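Local coordinates for periplasmic cell division protein (SufI) (Aquifex aeolicus, PDB 6SYY), which is a multicopper oxidase that probably couples the oxidation of its substrates to the reduction of dioxygen at its bound copper ions, at residues V170-A175 and G214-N219; L284-E289 and P379-E384. One frame throughout, in Å; residues are numbered along the deposited sequence.

Contact 1: V170-A175 and G214-N219; sequences VYYGLA and GQLVYN
The rings of Y171 and Y218 pass each other in opposite directions, Y218 CD1 sitting over one face of the Y171 ring, 3.5 Å from Y171 CD2. Their planes are inclined at 34° with centroids 5.1 Å apart, an oblique pairing. In both tyrosines CG is anti to the backbone N (chi1 180° in Y171, -176° in Y218) and so beside the carbonyl carbon, and each CB points toward the other segment. Beyond this overlap Y171 OH lies 2.7 Å from V217 O, a weak hydrogen bond that is not settled, because its proton has another acceptor in reach; the backbone N of T209 also bonds to this hydroxyl, so the buried phenol has polar partners on two pieces of chain. L216 fills the angle between the two helix tyrosines: its CB touches Y171 CE2 and Y172 CE2, and L216 CD1 packs 4.0 Å from Y172 CD2. The Y172 ring also meets the Y218 stem, with Y172 CE1 4.0 Å from Y218 CB. A water lying in the plane of the Y172 ring, at its edge, is 2.7 Å from Y172 OH and donates to L216 O across 2.9 Å, bridging a hydroxyl and a carbonyl. F226 meets both the Y171 and Y218 rings, and Y168 stacks on Y172. G173, at positive phi, closes the C-terminal end of the helix in a Schellman motif. The arrangement joins helix 166-172 of a cupredoxin-type region to the long loop between strands 200-208 and 230-233; through a hydrogen bond between Y218 OH and E513, neighbour of the copper ligand H514, it also reaches the surroundings of the mononuclear copper site characteristic of multicopper oxidases.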
loop_
_atom_site.group_PDB
_atom_site.type_symbol
_atom_site.label_atom_id
_atom_site.label_comp_id
_atom_site.label_asym_id
_atom_site.label_seq_id
_atom_site.Cartn_x
_atom_site.Cartn_y
_atom_site.Cartn_z
ATOM N N VAL A 170 0.559 3.151 -12.458
ATOM C CA VAL A 170 -0.144 3.430 -11.209
ATOM C C VAL A 170 -0.727 4.834 -11.244
ATOM O O VAL A 170 -1.912 5.044 -10.956
ATOM C CB VAL A 170 0.797 3.238 -10.008
ATOM C CG1 VAL A 170 0.127 3.722 -8.724
ATOM C CG2 VAL A 170 1.200 1.779 -9.885
ATOM N N TYR A 171 0.093 5.813 -11.632
ATOM C CA TYR A 171 -0.362 7.197 -11.671
ATOM C C TYR A 171 -1.524 7.387 -12.636
ATOM O O TYR A 171 -2.412 8.207 -12.381
ATOM C CB TYR A 171 0.797 8.114 -12.051
ATOM C CG TYR A 171 0.417 9.573 -12.123
ATOM C CD1 TYR A 171 0.213 10.312 -10.966
ATOM C CD2 TYR A 171 0.266 10.216 -13.347
ATOM C CE1 TYR A 171 -0.138 11.646 -11.022
ATOM C CE2 TYR A 171 -0.076 11.558 -13.413
ATOM C CZ TYR A 171 -0.277 12.267 -12.244
ATOM O OH TYR A 171 -0.619 13.602 -12.286
ATOM N N TYR A 172 -1.546 6.645 -13.742
ATOM C CA TYR A 172 -2.631 6.816 -14.697
ATOM C C TYR A 172 -3.875 6.009 -14.343
ATOM O O TYR A 172 -4.892 6.141 -15.033
ATOM C CB TYR A 172 -2.153 6.481 -16.115
ATOM C CG TYR A 172 -1.649 7.715 -16.824
ATOM C CD1 TYR A 172 -0.318 8.101 -16.731
ATOM C CD2 TYR A 172 -2.515 8.524 -17.545
ATOM C CE1 TYR A 172 0.139 9.248 -17.357
ATOM C CE2 TYR A 172 -2.067 9.671 -18.176
ATOM C CZ TYR A 172 -0.739 10.026 -18.079
ATOM O OH TYR A 172 -0.288 11.164 -18.702
ATOM N N GLY A 173 -3.836 5.194 -13.291
ATOM C CA GLY A 173 -5.079 4.661 -12.770
ATOM C C GLY A 173 -5.106 3.205 -12.353
ATOM O O GLY A 173 -6.099 2.754 -11.777
ATOM N N LEU A 174 -4.044 2.452 -12.628
ATOM C CA LEU A 174 -4.014 1.038 -12.253
ATOM C C LEU A 174 -3.627 0.947 -10.781
ATOM O O LEU A 174 -2.450 0.912 -10.423
ATOM C CB LEU A 174 -3.059 0.255 -13.144
ATOM C CG LEU A 174 -3.412 0.227 -14.630
ATOM C CD1 LEU A 174 -2.445 -0.667 -15.409
ATOM C CD2 LEU A 174 -4.857 -0.216 -14.820
ATOM N N ALA A 175 -4.642 0.928 -9.917
ATOM C CA ALA A 175 -4.453 0.810 -8.478
ATOM C C ALA A 175 -5.781 0.419 -7.852
ATOM O O ALA A 175 -6.826 0.980 -8.194
ATOM C CB ALA A 175 -3.937 2.114 -7.850
ATOM N N GLY A 214 -8.347 18.851 -18.012
ATOM C CA GLY A 214 -8.656 17.707 -17.178
ATOM C C GLY A 214 -7.833 16.464 -17.439
ATOM O O GLY A 214 -8.160 15.401 -16.899
ATOM N N GLN A 215 -6.783 16.554 -18.247
ATOM C CA GLN A 215 -5.903 15.421 -18.478
ATOM C C GLN A 215 -4.787 15.400 -17.441
ATOM O O GLN A 215 -4.375 16.440 -16.918
ATOM C CB GLN A 215 -5.315 15.463 -19.892
ATOM C CG GLN A 215 -6.362 15.382 -20.998
ATOM C CD GLN A 215 -7.263 14.159 -20.879
ATOM O OE1 GLN A 215 -6.867 13.122 -20.341
ATOM N NE2 GLN A 215 -8.484 14.280 -21.384
ATOM N N LEU A 216 -4.308 14.197 -17.141
ATOM C CA LEU A 216 -3.269 14.038 -16.134
ATOM C C LEU A 216 -1.921 14.483 -16.679
ATOM O O LEU A 216 -1.619 14.316 -17.864
ATOM C CB LEU A 216 -3.190 12.586 -15.668
ATOM C CG LEU A 216 -4.396 12.104 -14.859
ATOM C CD1 LEU A 216 -4.380 10.593 -14.715
ATOM C CD2 LEU A 216 -4.424 12.774 -13.492
ATOM N N VAL A 217 -1.114 15.063 -15.798
ATOM C CA VAL A 217 0.236 15.500 -16.120
ATOM C C VAL A 217 1.201 14.666 -15.289
ATOM O O VAL A 217 1.141 14.683 -14.053
ATOM C CB VAL A 217 0.421 17.000 -15.846
ATOM C CG1 VAL A 217 1.796 17.455 -16.298
ATOM C CG2 VAL A 217 -0.681 17.799 -16.534
ATOM N N TYR A 218 2.081 13.928 -15.961
ATOM C CA TYR A 218 3.067 13.078 -15.299
ATOM C C TYR A 218 4.451 13.548 -15.726
ATOM O O TYR A 218 4.962 13.135 -16.770
ATOM C CB TYR A 218 2.853 11.601 -15.635
ATOM C CG TYR A 218 3.795 10.672 -14.895
ATOM C CD1 TYR A 218 3.737 10.552 -13.511
ATOM C CD2 TYR A 218 4.738 9.916 -15.578
ATOM C CE1 TYR A 218 4.597 9.706 -12.826
ATOM C CE2 TYR A 218 5.602 9.065 -14.899
ATOM C CZ TYR A 218 5.525 8.964 -13.524
ATOM O OH TYR A 218 6.380 8.124 -12.841
ATOM N N ASN A 219 5.059 14.417 -14.921
ATOM C CA ASN A 219 6.414 14.907 -15.167
ATOM C C ASN A 219 7.231 14.753 -13.891
ATOM O O ASN A 219 7.480 15.729 -13.169
ATOM C CB ASN A 219 6.403 16.356 -15.661
ATOM C CG ASN A 219 5.671 17.293 -14.723
ATOM O OD1 ASN A 219 4.872 16.860 -13.888
ATOM N ND2 ASN A 219 5.946 18.587 -14.851
HETATM O O HOH W 1 -2.542 12.270 -19.746
#

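Contact 2: L284-E289 and P379-E384; sequences LDTPKE and PQRLSE
L382 is set against the corner at D285 and T286 by both its backbone and its side chain. Its amide gives a nearly straight bond to the D285 carbonyl (L382 N to D285 O 2.7 Å, 173° at the hydrogen), and the next amide adds a weak one to the same oxygen, S383 N to D285 O 3.5 Å. L382 CG stands anti to its own carbonyl carbon (chi1 -62°). Further out, L382 CD1 lies against T286 C and P287 N, and 3.7 Å from P287 CD. The proline ring packs on the other backbone too, P287 CG lying 3.3 Å from P379 O. D285 offers CB and CA to S383 O, while its carboxylate turns back to K288. S383 OG donates to L284 O over 2.8 Å, approaching from above the carbonyl plane. T286 sends its two branches to different partners: T286 CG2 rests 3.3 Å from Q380 O, beside R381 CG, and T286 OG1 accepts from K288 NZ at 3.0 Å. An alanine here would probably leave the K288 ammonium with just its salt bridge to D285 within the segment, and open a gap beside R381 CG. Around the contact, L188 of helix 183-192 packs on L382 and P379, and strand 270-279, the antiparallel partner of strand 282-290, covers L382 through I277 and L284 through V276.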
loop_
_atom_site.group_PDB
_atom_site.type_symbol
_atom_site.label_atom_id
_atom_site.label_comp_id
_atom_site.label_asym_id
_atom_site.label_seq_id
_atom_site.Cartn_x
_atom_site.Cartn_y
_atom_site.Cartn_z
ATOM N N LEU A 284 -3.131 -5.186 14.457
ATOM C CA LEU A 284 -2.246 -5.176 15.611
ATOM C C LEU A 284 -2.839 -6.036 16.728
ATOM O O LEU A 284 -3.957 -6.546 16.632
ATOM C CB LEU A 284 -2.025 -3.749 16.113
ATOM C CG LEU A 284 -1.433 -2.761 15.113
ATOM C CD1 LEU A 284 -1.267 -1.402 15.756
ATOM C CD2 LEU A 284 -0.105 -3.265 14.596
ATOM N N ASP A 285 -2.074 -6.193 17.807
ATOM C CA ASP A 285 -2.572 -6.973 18.933
ATOM C C ASP A 285 -3.688 -6.231 19.664
ATOM O O ASP A 285 -4.716 -6.827 20.011
ATOM C CB ASP A 285 -1.422 -7.321 19.882
ATOM C CG ASP A 285 -0.686 -6.089 20.391
ATOM O OD1 ASP A 285 -0.542 -5.115 19.622
ATOM O OD2 ASP A 285 -0.252 -6.093 21.563
ATOM N N THR A 286 -3.510 -4.938 19.899
ATOM C CA THR A 286 -4.478 -4.093 20.581
ATOM C C THR A 286 -4.552 -2.765 19.846
ATOM O O THR A 286 -3.629 -2.409 19.107
ATOM C CB THR A 286 -4.092 -3.831 22.043
ATOM O OG1 THR A 286 -2.902 -3.032 22.077
ATOM C CG2 THR A 286 -3.859 -5.133 22.799
ATOM N N PRO A 287 -5.636 -2.010 20.026
ATOM C CA PRO A 287 -5.688 -0.663 19.442
ATOM C C PRO A 287 -4.630 0.243 20.056
ATOM O O PRO A 287 -4.318 0.149 21.244
ATOM C CB PRO A 287 -7.106 -0.184 19.775
ATOM C CG PRO A 287 -7.887 -1.435 19.987
ATOM C CD PRO A 287 -6.931 -2.407 20.607
ATOM N N LYS A 288 -4.073 1.125 19.227
ATOM C CA LYS A 288 -3.042 2.073 19.644
ATOM C C LYS A 288 -3.583 3.481 19.439
ATOM O O LYS A 288 -3.756 3.922 18.296
ATOM C CB LYS A 288 -1.748 1.868 18.855
ATOM C CG LYS A 288 -1.294 0.421 18.747
ATOM C CD LYS A 288 -0.979 -0.194 20.101
ATOM C CE LYS A 288 -0.632 -1.671 19.962
ATOM N NZ LYS A 288 -0.168 -2.275 21.247
ATOM N N GLU A 289 -3.850 4.185 20.538
ATOM C CA GLU A 289 -4.401 5.531 20.458
ATOM C C GLU A 289 -3.316 6.520 20.044
ATOM O O GLU A 289 -2.225 6.542 20.624
ATOM C CB GLU A 289 -5.015 5.948 21.796
ATOM C CG GLU A 289 -5.646 7.330 21.757
ATOM C CD GLU A 289 -6.390 7.688 23.029
ATOM O OE1 GLU A 289 -6.691 6.783 23.836
ATOM O OE2 GLU A 289 -6.674 8.887 23.218
ATOM N N PRO A 379 -12.632 -2.724 21.130
ATOM C CA PRO A 379 -12.243 -3.899 21.914
ATOM C C PRO A 379 -10.843 -3.752 22.486
ATOM O O PRO A 379 -10.004 -3.009 21.977
ATOM C CB PRO A 379 -12.307 -5.049 20.899
ATOM C CG PRO A 379 -13.087 -4.507 19.734
ATOM C CD PRO A 379 -12.770 -3.044 19.702
ATOM N N GLN A 380 -10.604 -4.482 23.576
ATOM C CA GLN A 380 -9.286 -4.459 24.198
ATOM C C GLN A 380 -8.250 -5.155 23.322
ATOM O O GLN A 380 -7.109 -4.688 23.211
ATOM C CB GLN A 380 -9.349 -5.108 25.580
ATOM C CG GLN A 380 -10.288 -4.420 26.558
ATOM C CD GLN A 380 -9.698 -3.152 27.146
ATOM O OE1 GLN A 380 -8.559 -2.787 26.851
ATOM N NE2 GLN A 380 -10.470 -2.475 27.991
ATOM N N ARG A 381 -8.624 -6.264 22.685
ATOM C CA ARG A 381 -7.705 -7.053 21.878
ATOM C C ARG A 381 -8.244 -7.213 20.461
ATOM O O ARG A 381 -9.455 -7.343 20.256
ATOM C CB ARG A 381 -7.453 -8.425 22.519
ATOM C CG ARG A 381 -6.270 -8.426 23.491
ATOM C CD ARG A 381 -6.370 -9.528 24.539
ATOM N NE ARG A 381 -7.466 -9.294 25.477
ATOM C CZ ARG A 381 -7.702 -10.035 26.554
ATOM N NH1 ARG A 381 -6.915 -11.065 26.841
ATOM N NH2 ARG A 381 -8.725 -9.747 27.348
ATOM N N LEU A 382 -7.335 -7.194 19.490
ATOM C CA LEU A 382 -7.666 -7.290 18.072
ATOM C C LEU A 382 -7.234 -8.599 17.435
ATOM O O LEU A 382 -7.969 -9.147 16.609
ATOM C CB LEU A 382 -7.020 -6.133 17.301
ATOM C CG LEU A 382 -7.452 -4.718 17.675
ATOM C CD1 LEU A 382 -6.476 -3.696 17.118
ATOM C CD2 LEU A 382 -8.858 -4.457 17.161
ATOM N N SER A 383 -6.060 -9.110 17.790
ATOM C CA SER A 383 -5.507 -10.306 17.161
ATOM C C SER A 383 -4.253 -10.708 17.924
ATOM O O SER A 383 -3.844 -10.046 18.884
ATOM C CB SER A 383 -5.181 -10.068 15.689
ATOM O OG SER A 383 -4.083 -9.179 15.574
ATOM N N GLU A 384 -3.640 -11.797 17.478
ATOM C CA GLU A 384 -2.362 -12.247 18.006
ATOM C C GLU A 384 -1.278 -11.921 16.990
ATOM O O GLU A 384 -1.329 -12.392 15.849
ATOM C CB GLU A 384 -2.385 -13.745 18.309
ATOM C CG GLU A 384 -3.378 -14.130 19.391
ATOM C CD GLU A 384 -3.086 -13.451 20.716
ATOM O OE1 GLU A 384 -1.893 -13.242 21.025
ATOM O OE2 GLU A 384 -4.047 -13.119 21.446
#

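Overall arrangement
From the N terminus, contact 1 closes first: the chain leaves helix 166-172, runs through strand 176-181, helix 183-192 and strand 200-208, and returns 39 residues later as the loop at 214-219. Contact 2 opens only after that, closing a 90-residue excursion from strand 282-290 that includes the unmodelled 327-354 and strand 361-370, and ends in the loop leading on to strand 394-402. The two are therefore in series, neither nested nor crossed. The centres of contact 1 and contact 2 are about 37 Å apart, on opposite sides of the chain's centre, and the contacts do not touch. Helix 183-192 relates them: it belongs to the loop closed by contact 1, yet packs on the 379-384 side of contact 2.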